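Local coordinates for hypothetical protein TTMA177 (Thermus thermophilus phage TMA, PDB 2ZDJ), which is of unknown function, a small phage protein with a cystatin-like alpha+beta fold that belongs to an uncharacterised family, at residues M1-V7 with N61-R67; T15-D19 with S56-Y60; P36-F40 with V51-F57. One frame throughout, in Å; residues are numbered along the deposited sequence.

Overall arrangement
From the N terminus, strand 4-6 leaves the start of the chain to pair with strand 64-67 near the C terminus; this is contact 1, which closes a loop around nearly all of the protein. Nested within it, contact 2 runs from strand 15-17 to segment 56-60 of the loop before strand 64-67. Contact 3 closes the shortest loop, the hairpin of strands 38-44 and 47-54, also inside contact 1, and ends on the same stretch as contact 2, sharing Ser56 and Phe57. All three reach one antiparallel sheet, ordered 4-6, 64-67, 47-54, 38-44, 15-17. Contact 1 lies at one edge, contact 3 at the centre, and contact 2 at the opposite edge strand.

Contact 1 of 3, residues M1-V7 with N61-R67; sequences MKMRKLV and NFLEAYR
Lys5 and Ala65 form a hydrogen-bonded pair of the antiparallel ladder that joins strand 4-6 to strand 64-67, at one edge of the sheet of this cystatin-like fold. Lys5 N gives to Ala65 O at 2.9 Å, and Ala65 N answers to Lys5 O at 2.8 Å. Further along, Val7 N bonds to Leu63 O, so the pairing outlasts strand 4-6.

Met3 O collects three donors, all well out of its carbonyl plane. From one side Arg67 N reaches it at 3.2 Å, nearly straight (171°). From the other Arg4, its chain bent at chi2 and chi3, adds NE at 2.9 Å from Met3 O and NH1 at a longer reach. This side-on grip fixes the rotation of the guanidinium, and Tyr66 CB lies over one of its faces. The tyrosine hydroxyl bonds elsewhere, to Asp55.

Apolar contact is lighter: Val7 CG2 meets Leu63 CB at 4.0 Å, the two side chains side by side and pointing the same way.

At the outer end, the Arg67 guanidinium, salt-bridged through NH1 to the Lys69 carboxylate, carries the selenium of selenomethionine Met1 over one face. A water bridges its NH2 to Lys2 O, 2.6 Å from each.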
# COMPACT_ATOMS: atom_id res chain seq x y z
N MSE A 1 -11.70 12.42 -0.86
CA MSE A 1 -10.91 11.18 -0.60
C MSE A 1 -9.54 11.69 -0.19
O MSE A 1 -9.00 12.60 -0.82
CB MSE A 1 -10.83 10.34 -1.90
CG MSE A 1 -10.21 8.92 -1.80
SE MSE A 1 -10.40 7.75 -3.43
CE MSE A 1 -12.22 7.15 -3.13
N LYS A 2 -9.01 11.13 0.90
CA LYS A 2 -7.67 11.49 1.38
C LYS A 2 -6.73 10.67 0.51
O LYS A 2 -6.83 9.45 0.48
CB LYS A 2 -7.49 11.10 2.85
CG LYS A 2 -8.17 12.05 3.84
CD LYS A 2 -7.50 13.42 3.79
CE LYS A 2 -8.16 14.43 4.72
NZ LYS A 2 -7.43 15.74 4.62
N MSE A 3 -5.81 11.33 -0.19
CA MSE A 3 -4.90 10.64 -1.11
C MSE A 3 -3.50 10.39 -0.55
O MSE A 3 -2.65 9.77 -1.19
CB MSE A 3 -4.80 11.45 -2.40
CG MSE A 3 -5.37 10.77 -3.65
SE MSE A 3 -7.02 9.82 -3.37
CE MSE A 3 -8.27 11.12 -4.08
N ARG A 4 -3.26 10.86 0.67
CA ARG A 4 -1.96 10.70 1.28
C ARG A 4 -2.14 10.42 2.76
O ARG A 4 -3.01 11.00 3.42
CB ARG A 4 -1.13 11.97 1.09
CG ARG A 4 0.33 11.69 0.78
CD ARG A 4 0.70 11.97 -0.67
NE ARG A 4 -0.19 11.31 -1.61
CZ ARG A 4 -0.05 11.37 -2.93
NH1 ARG A 4 -0.92 10.74 -3.72
NH2 ARG A 4 0.96 12.05 -3.46
N LYS A 5 -1.34 9.52 3.30
CA LYS A 5 -1.47 9.21 4.71
C LYS A 5 -0.20 8.73 5.36
O LYS A 5 0.56 7.93 4.80
CB LYS A 5 -2.59 8.19 4.94
CG LYS A 5 -2.81 7.90 6.41
CD LYS A 5 -4.22 7.42 6.71
CE LYS A 5 -4.47 6.01 6.24
NZ LYS A 5 -5.87 5.64 6.58
N LEU A 6 0.03 9.22 6.57
CA LEU A 6 1.20 8.86 7.33
C LEU A 6 1.09 7.40 7.76
O LEU A 6 0.04 6.94 8.22
CB LEU A 6 1.32 9.75 8.58
CG LEU A 6 1.47 11.26 8.39
CD1 LEU A 6 1.45 11.95 9.77
CD2 LEU A 6 2.77 11.56 7.67
N VAL A 7 2.20 6.69 7.59
CA VAL A 7 2.28 5.29 7.97
C VAL A 7 1.73 5.09 9.39
O VAL A 7 0.82 4.28 9.61
CB VAL A 7 3.75 4.80 7.90
CG1 VAL A 7 3.90 3.48 8.61
CG2 VAL A 7 4.17 4.67 6.46
N ASN A 61 7.09 5.27 10.53
CA ASN A 61 5.86 5.97 10.89
C ASN A 61 5.75 7.35 10.28
O ASN A 61 4.64 7.83 10.08
CB ASN A 61 5.72 6.10 12.41
CG ASN A 61 5.29 4.81 13.06
OD1 ASN A 61 4.69 3.94 12.43
ND2 ASN A 61 5.58 4.68 14.35
N PHE A 62 6.89 7.97 9.99
CA PHE A 62 6.88 9.32 9.43
C PHE A 62 6.78 9.41 7.92
O PHE A 62 6.59 10.49 7.37
CB PHE A 62 8.10 10.10 9.94
CG PHE A 62 9.41 9.38 9.79
CD1 PHE A 62 10.03 9.29 8.54
CD2 PHE A 62 10.04 8.82 10.89
CE1 PHE A 62 11.26 8.64 8.39
CE2 PHE A 62 11.28 8.16 10.76
CZ PHE A 62 11.89 8.08 9.51
N LEU A 63 6.88 8.28 7.24
CA LEU A 63 6.77 8.27 5.79
C LEU A 63 5.35 8.57 5.37
O LEU A 63 4.39 8.29 6.09
CB LEU A 63 7.19 6.91 5.23
CG LEU A 63 8.67 6.55 5.31
CD1 LEU A 63 8.91 5.21 4.62
CD2 LEU A 63 9.50 7.65 4.62
N GLU A 64 5.21 9.15 4.18
CA GLU A 64 3.90 9.48 3.68
C GLU A 64 3.51 8.52 2.55
O GLU A 64 4.15 8.48 1.51
CB GLU A 64 3.88 10.91 3.16
CG GLU A 64 2.49 11.45 3.00
CD GLU A 64 2.47 12.89 2.53
OE1 GLU A 64 2.80 13.13 1.35
OE2 GLU A 64 2.12 13.77 3.35
N ALA A 65 2.46 7.76 2.79
CA ALA A 65 1.97 6.79 1.82
C ALA A 65 1.03 7.46 0.84
O ALA A 65 0.36 8.45 1.18
CB ALA A 65 1.25 5.63 2.54
N TYR A 66 0.98 6.92 -0.37
CA TYR A 66 0.10 7.46 -1.40
C TYR A 66 -0.87 6.37 -1.85
O TYR A 66 -0.48 5.24 -2.06
CB TYR A 66 0.92 8.00 -2.58
CG TYR A 66 2.08 7.13 -3.03
CD1 TYR A 66 3.34 7.23 -2.44
CD2 TYR A 66 1.92 6.24 -4.09
CE1 TYR A 66 4.43 6.47 -2.90
CE2 TYR A 66 2.99 5.48 -4.56
CZ TYR A 66 4.24 5.60 -3.97
OH TYR A 66 5.28 4.87 -4.48
N ARG A 67 -2.15 6.74 -1.98
CA ARG A 67 -3.20 5.80 -2.37
C ARG A 67 -3.18 5.46 -3.86
O ARG A 67 -3.19 6.34 -4.71
CB ARG A 67 -4.57 6.38 -1.98
CG ARG A 67 -5.73 5.75 -2.71
CD ARG A 67 -6.58 4.86 -1.84
NE ARG A 67 -7.59 5.59 -1.10
CZ ARG A 67 -8.81 5.14 -0.83
NH1 ARG A 67 -9.20 3.94 -1.24
NH2 ARG A 67 -9.66 5.89 -0.14
O HOH W 1 -8.61 7.76 1.29

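Contact 2 of 3, residues T15-D19 with S56-Y60; sequences TLIQD and SFVPY
Gln18 brings its amide nitrogen over one face of the Phe57 ring, near the rim, the two planes 19° apart and NE2 3.7 Å from CE2. Elsewhere on the ring, CZ meets Gln18 CB at 3.7 Å and CE1 comes to 3.1 Å from the backbone O of Gln18. The residue therefore borders the ring with its amide, its CB and its carbonyl together. At the nitrogen end of the amide sits Phe57 O, in the amide plane, accepting a hydrogen bond from NE2 (159° at the hydrogen). The modelled 2.5 Å between NE2 and Phe57 O is too short to trust as a length. Gln18 gets there with CG beside its backbone N and the chain extended past it (chi2 179°).

Pro59 borders the amide: its CD lies 3.7 Å from Gln18 NE2, while the apolar contact is Pro59 CG on Leu16 CD2 at 3.9 Å; both Pro59 and Leu16 also rest on Phe40 of the neighbouring strand 38-44. Within the loop, Ser56 OG gives to Val58 O at 2.7 Å, in the carbonyl plane and on a lone pair.

A side-chain amide just past edge strand 15-17 of the cystatin-like sheet thus binds a main-chain carbonyl of the connection between strands 47-54 and 64-67, its nitrogen also packing on the ring of the same residue.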
# COMPACT_ATOMS: atom_id res chain seq x y z
N THR A 15 -2.77 -4.17 6.17
CA THR A 15 -1.71 -5.18 6.18
C THR A 15 -0.53 -4.72 5.31
O THR A 15 -0.72 -4.20 4.21
CB THR A 15 -2.22 -6.52 5.68
OG1 THR A 15 -3.20 -7.02 6.59
CG2 THR A 15 -1.09 -7.53 5.56
N LEU A 16 0.68 -4.90 5.83
CA LEU A 16 1.89 -4.51 5.12
C LEU A 16 2.34 -5.60 4.15
O LEU A 16 2.34 -6.77 4.49
CB LEU A 16 3.01 -4.23 6.12
CG LEU A 16 4.39 -3.89 5.54
CD1 LEU A 16 4.36 -2.52 4.90
CD2 LEU A 16 5.43 -3.92 6.66
N ILE A 17 2.69 -5.19 2.94
CA ILE A 17 3.16 -6.12 1.92
C ILE A 17 4.54 -5.64 1.50
O ILE A 17 4.69 -4.50 1.04
CB ILE A 17 2.25 -6.12 0.66
CG1 ILE A 17 0.80 -6.45 1.03
CG2 ILE A 17 2.79 -7.11 -0.36
CD1 ILE A 17 0.60 -7.76 1.64
N GLN A 18 5.54 -6.50 1.66
CA GLN A 18 6.91 -6.15 1.28
C GLN A 18 7.49 -7.07 0.21
O GLN A 18 8.41 -6.69 -0.49
CB GLN A 18 7.84 -6.16 2.50
CG GLN A 18 7.65 -4.96 3.43
CD GLN A 18 8.56 -5.01 4.65
OE1 GLN A 18 8.49 -5.94 5.46
NE2 GLN A 18 9.42 -4.00 4.79
N ASP A 19 6.95 -8.27 0.09
CA ASP A 19 7.46 -9.19 -0.91
C ASP A 19 7.41 -8.58 -2.30
O ASP A 19 6.34 -8.34 -2.85
CB ASP A 19 6.68 -10.50 -0.93
CG ASP A 19 7.10 -11.39 -2.10
OD1 ASP A 19 8.28 -11.79 -2.14
OD2 ASP A 19 6.25 -11.66 -2.98
N SER A 56 9.69 3.60 0.24
CA SER A 56 10.71 2.89 1.01
C SER A 56 10.29 1.42 1.26
O SER A 56 9.11 1.12 1.38
CB SER A 56 10.93 3.60 2.35
OG SER A 56 11.72 2.82 3.23
N PHE A 57 11.27 0.53 1.34
CA PHE A 57 10.99 -0.88 1.60
C PHE A 57 10.66 -1.05 3.08
O PHE A 57 9.82 -1.87 3.45
CB PHE A 57 12.21 -1.75 1.27
CG PHE A 57 11.96 -3.22 1.45
CD1 PHE A 57 11.21 -3.93 0.51
CD2 PHE A 57 12.46 -3.89 2.56
CE1 PHE A 57 10.96 -5.30 0.68
CE2 PHE A 57 12.22 -5.25 2.74
CZ PHE A 57 11.47 -5.96 1.80
N VAL A 58 11.33 -0.26 3.91
CA VAL A 58 11.11 -0.29 5.34
C VAL A 58 10.06 0.75 5.68
O VAL A 58 10.12 1.89 5.22
CB VAL A 58 12.39 0.04 6.12
CG1 VAL A 58 12.14 -0.11 7.62
CG2 VAL A 58 13.53 -0.85 5.65
N PRO A 59 9.06 0.37 6.49
CA PRO A 59 8.01 1.32 6.87
C PRO A 59 8.38 2.16 8.09
O PRO A 59 8.63 1.63 9.17
CB PRO A 59 6.83 0.40 7.15
CG PRO A 59 7.51 -0.80 7.80
CD PRO A 59 8.73 -1.01 6.91
N TYR A 60 8.44 3.48 7.91
CA TYR A 60 8.75 4.39 9.00
C TYR A 60 7.47 5.16 9.26
O TYR A 60 6.83 5.65 8.33
CB TYR A 60 9.87 5.37 8.61
CG TYR A 60 11.23 4.72 8.53
CD1 TYR A 60 12.01 4.53 9.67
CD2 TYR A 60 11.73 4.26 7.31
CE1 TYR A 60 13.24 3.88 9.61
CE2 TYR A 60 12.96 3.61 7.23
CZ TYR A 60 13.70 3.43 8.38
OH TYR A 60 14.90 2.76 8.30

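Contact 3 of 3, residues P36-F40 with V51-F57; sequences PHALF and VWGIDSF
With CG anti to its carbonyl carbon (chi1 -58°) and a straight continuation (chi2 172°), Leu39 sends CD2 across the hairpin of strands 38-44 and 47-54, where it meets Gly53 CA at 3.9 Å and Val51 CG1 at 4.2 Å. Trp52 has a similar first torsion (-61°), which leaves Phe40 O at the edge of its indole, in the ring plane.

These side chains sort onto the two faces of the sheet at the heart of the cystatin-like fold. Leu39 and Val51 pack against helix 20-30; on the other face Phe40 stacks on Phe10, and the Trp52 indole meets that same ring edge to face. Trp52 NE1 bonds to Glu50.

The backbone holds this register. Phe40 N gives to Trp52 O at 2.9 Å, and Trp52 N gives to Phe40 O at 2.8 Å, in the carbonyl plane. Next, toward the open end of the hairpin, Leu39 faces Gly53 as a non-hydrogen-bonded pair, and Leu39 CA makes a C-H...O contact with Trp52 O.

At that open end, away from the turn, His37 N bonds to Ile54 O at 3.1 Å. The imidazole then turns its edge to the next carbonyl, CD2 lying 3.0 Å from Asp55 O, while His37 O sits 3.3 Å from Phe57 CD1.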
# COMPACT_ATOMS: atom_id res chain seq x y z
N PRO A 36 6.18 1.65 -5.99
CA PRO A 36 6.51 1.67 -4.56
C PRO A 36 7.31 0.41 -4.20
O PRO A 36 7.37 -0.54 -4.98
CB PRO A 36 5.14 1.71 -3.90
CG PRO A 36 4.32 0.84 -4.83
CD PRO A 36 4.75 1.35 -6.20
N HIS A 37 7.92 0.39 -3.02
CA HIS A 37 8.69 -0.77 -2.60
C HIS A 37 8.03 -1.52 -1.46
O HIS A 37 8.57 -2.49 -0.93
CB HIS A 37 10.11 -0.36 -2.20
CG HIS A 37 10.94 0.13 -3.35
ND1 HIS A 37 11.07 -0.57 -4.53
CD2 HIS A 37 11.70 1.25 -3.49
CE1 HIS A 37 11.87 0.09 -5.35
NE2 HIS A 37 12.26 1.20 -4.74
N ALA A 38 6.84 -1.06 -1.07
CA ALA A 38 6.08 -1.69 -0.01
C ALA A 38 4.67 -1.14 -0.10
O ALA A 38 4.47 0.02 -0.49
CB ALA A 38 6.67 -1.38 1.35
N LEU A 39 3.71 -1.97 0.24
CA LEU A 39 2.32 -1.57 0.17
C LEU A 39 1.61 -1.79 1.49
O LEU A 39 2.05 -2.58 2.32
CB LEU A 39 1.59 -2.39 -0.90
CG LEU A 39 2.14 -2.34 -2.33
CD1 LEU A 39 1.42 -3.35 -3.19
CD2 LEU A 39 1.95 -0.93 -2.90
N PHE A 40 0.55 -1.03 1.69
CA PHE A 40 -0.30 -1.15 2.85
C PHE A 40 -1.62 -1.43 2.15
O PHE A 40 -2.09 -0.62 1.34
CB PHE A 40 -0.36 0.15 3.65
CG PHE A 40 0.77 0.31 4.63
CD1 PHE A 40 0.74 -0.33 5.86
CD2 PHE A 40 1.87 1.11 4.32
CE1 PHE A 40 1.78 -0.18 6.78
CE2 PHE A 40 2.92 1.27 5.24
CZ PHE A 40 2.87 0.63 6.47
N VAL A 51 -5.29 0.16 -1.53
CA VAL A 51 -3.89 -0.15 -1.76
C VAL A 51 -3.11 1.17 -1.69
O VAL A 51 -3.41 2.12 -2.40
CB VAL A 51 -3.66 -0.83 -3.14
CG1 VAL A 51 -2.18 -1.09 -3.36
CG2 VAL A 51 -4.42 -2.16 -3.19
N TRP A 52 -2.13 1.22 -0.80
CA TRP A 52 -1.31 2.41 -0.64
C TRP A 52 0.15 2.04 -0.76
O TRP A 52 0.55 0.95 -0.36
CB TRP A 52 -1.50 3.02 0.74
CG TRP A 52 -2.86 3.46 1.09
CD1 TRP A 52 -3.93 2.67 1.39
CD2 TRP A 52 -3.28 4.81 1.30
NE1 TRP A 52 -4.99 3.44 1.78
CE2 TRP A 52 -4.63 4.76 1.73
CE3 TRP A 52 -2.66 6.06 1.16
CZ2 TRP A 52 -5.36 5.92 2.04
CZ3 TRP A 52 -3.39 7.21 1.46
CH2 TRP A 52 -4.73 7.13 1.90
N GLY A 53 0.97 2.94 -1.28
CA GLY A 53 2.38 2.63 -1.37
C GLY A 53 3.28 3.66 -0.73
O GLY A 53 2.90 4.82 -0.54
N ILE A 54 4.47 3.22 -0.36
CA ILE A 54 5.48 4.10 0.20
C ILE A 54 6.70 3.77 -0.64
O ILE A 54 6.89 2.62 -1.06
CB ILE A 54 5.77 3.87 1.72
CG1 ILE A 54 6.35 2.48 1.99
CG2 ILE A 54 4.50 4.09 2.53
CD1 ILE A 54 5.34 1.39 2.03
N ASP A 55 7.52 4.78 -0.91
CA ASP A 55 8.70 4.58 -1.74
C ASP A 55 9.85 3.85 -1.05
O ASP A 55 10.85 3.51 -1.68
CB ASP A 55 9.13 5.93 -2.31
CG ASP A 55 8.10 6.48 -3.30
OD1 ASP A 55 7.95 7.72 -3.39
OD2 ASP A 55 7.45 5.67 -3.98
N SER A 56 9.69 3.60 0.24
CA SER A 56 10.71 2.89 1.01
C SER A 56 10.29 1.42 1.26
O SER A 56 9.11 1.12 1.38
CB SER A 56 10.93 3.60 2.35
OG SER A 56 11.72 2.82 3.23
N PHE A 57 11.27 0.53 1.34
CA PHE A 57 10.99 -0.88 1.60
C PHE A 57 10.66 -1.05 3.08
O PHE A 57 9.82 -1.87 3.45
CB PHE A 57 12.21 -1.75 1.27
CG PHE A 57 11.96 -3.22 1.45
CD1 PHE A 57 11.21 -3.93 0.51
CD2 PHE A 57 12.46 -3.89 2.56
CE1 PHE A 57 10.96 -5.30 0.68
CE2 PHE A 57 12.22 -5.25 2.74
CZ PHE A 57 11.47 -5.96 1.80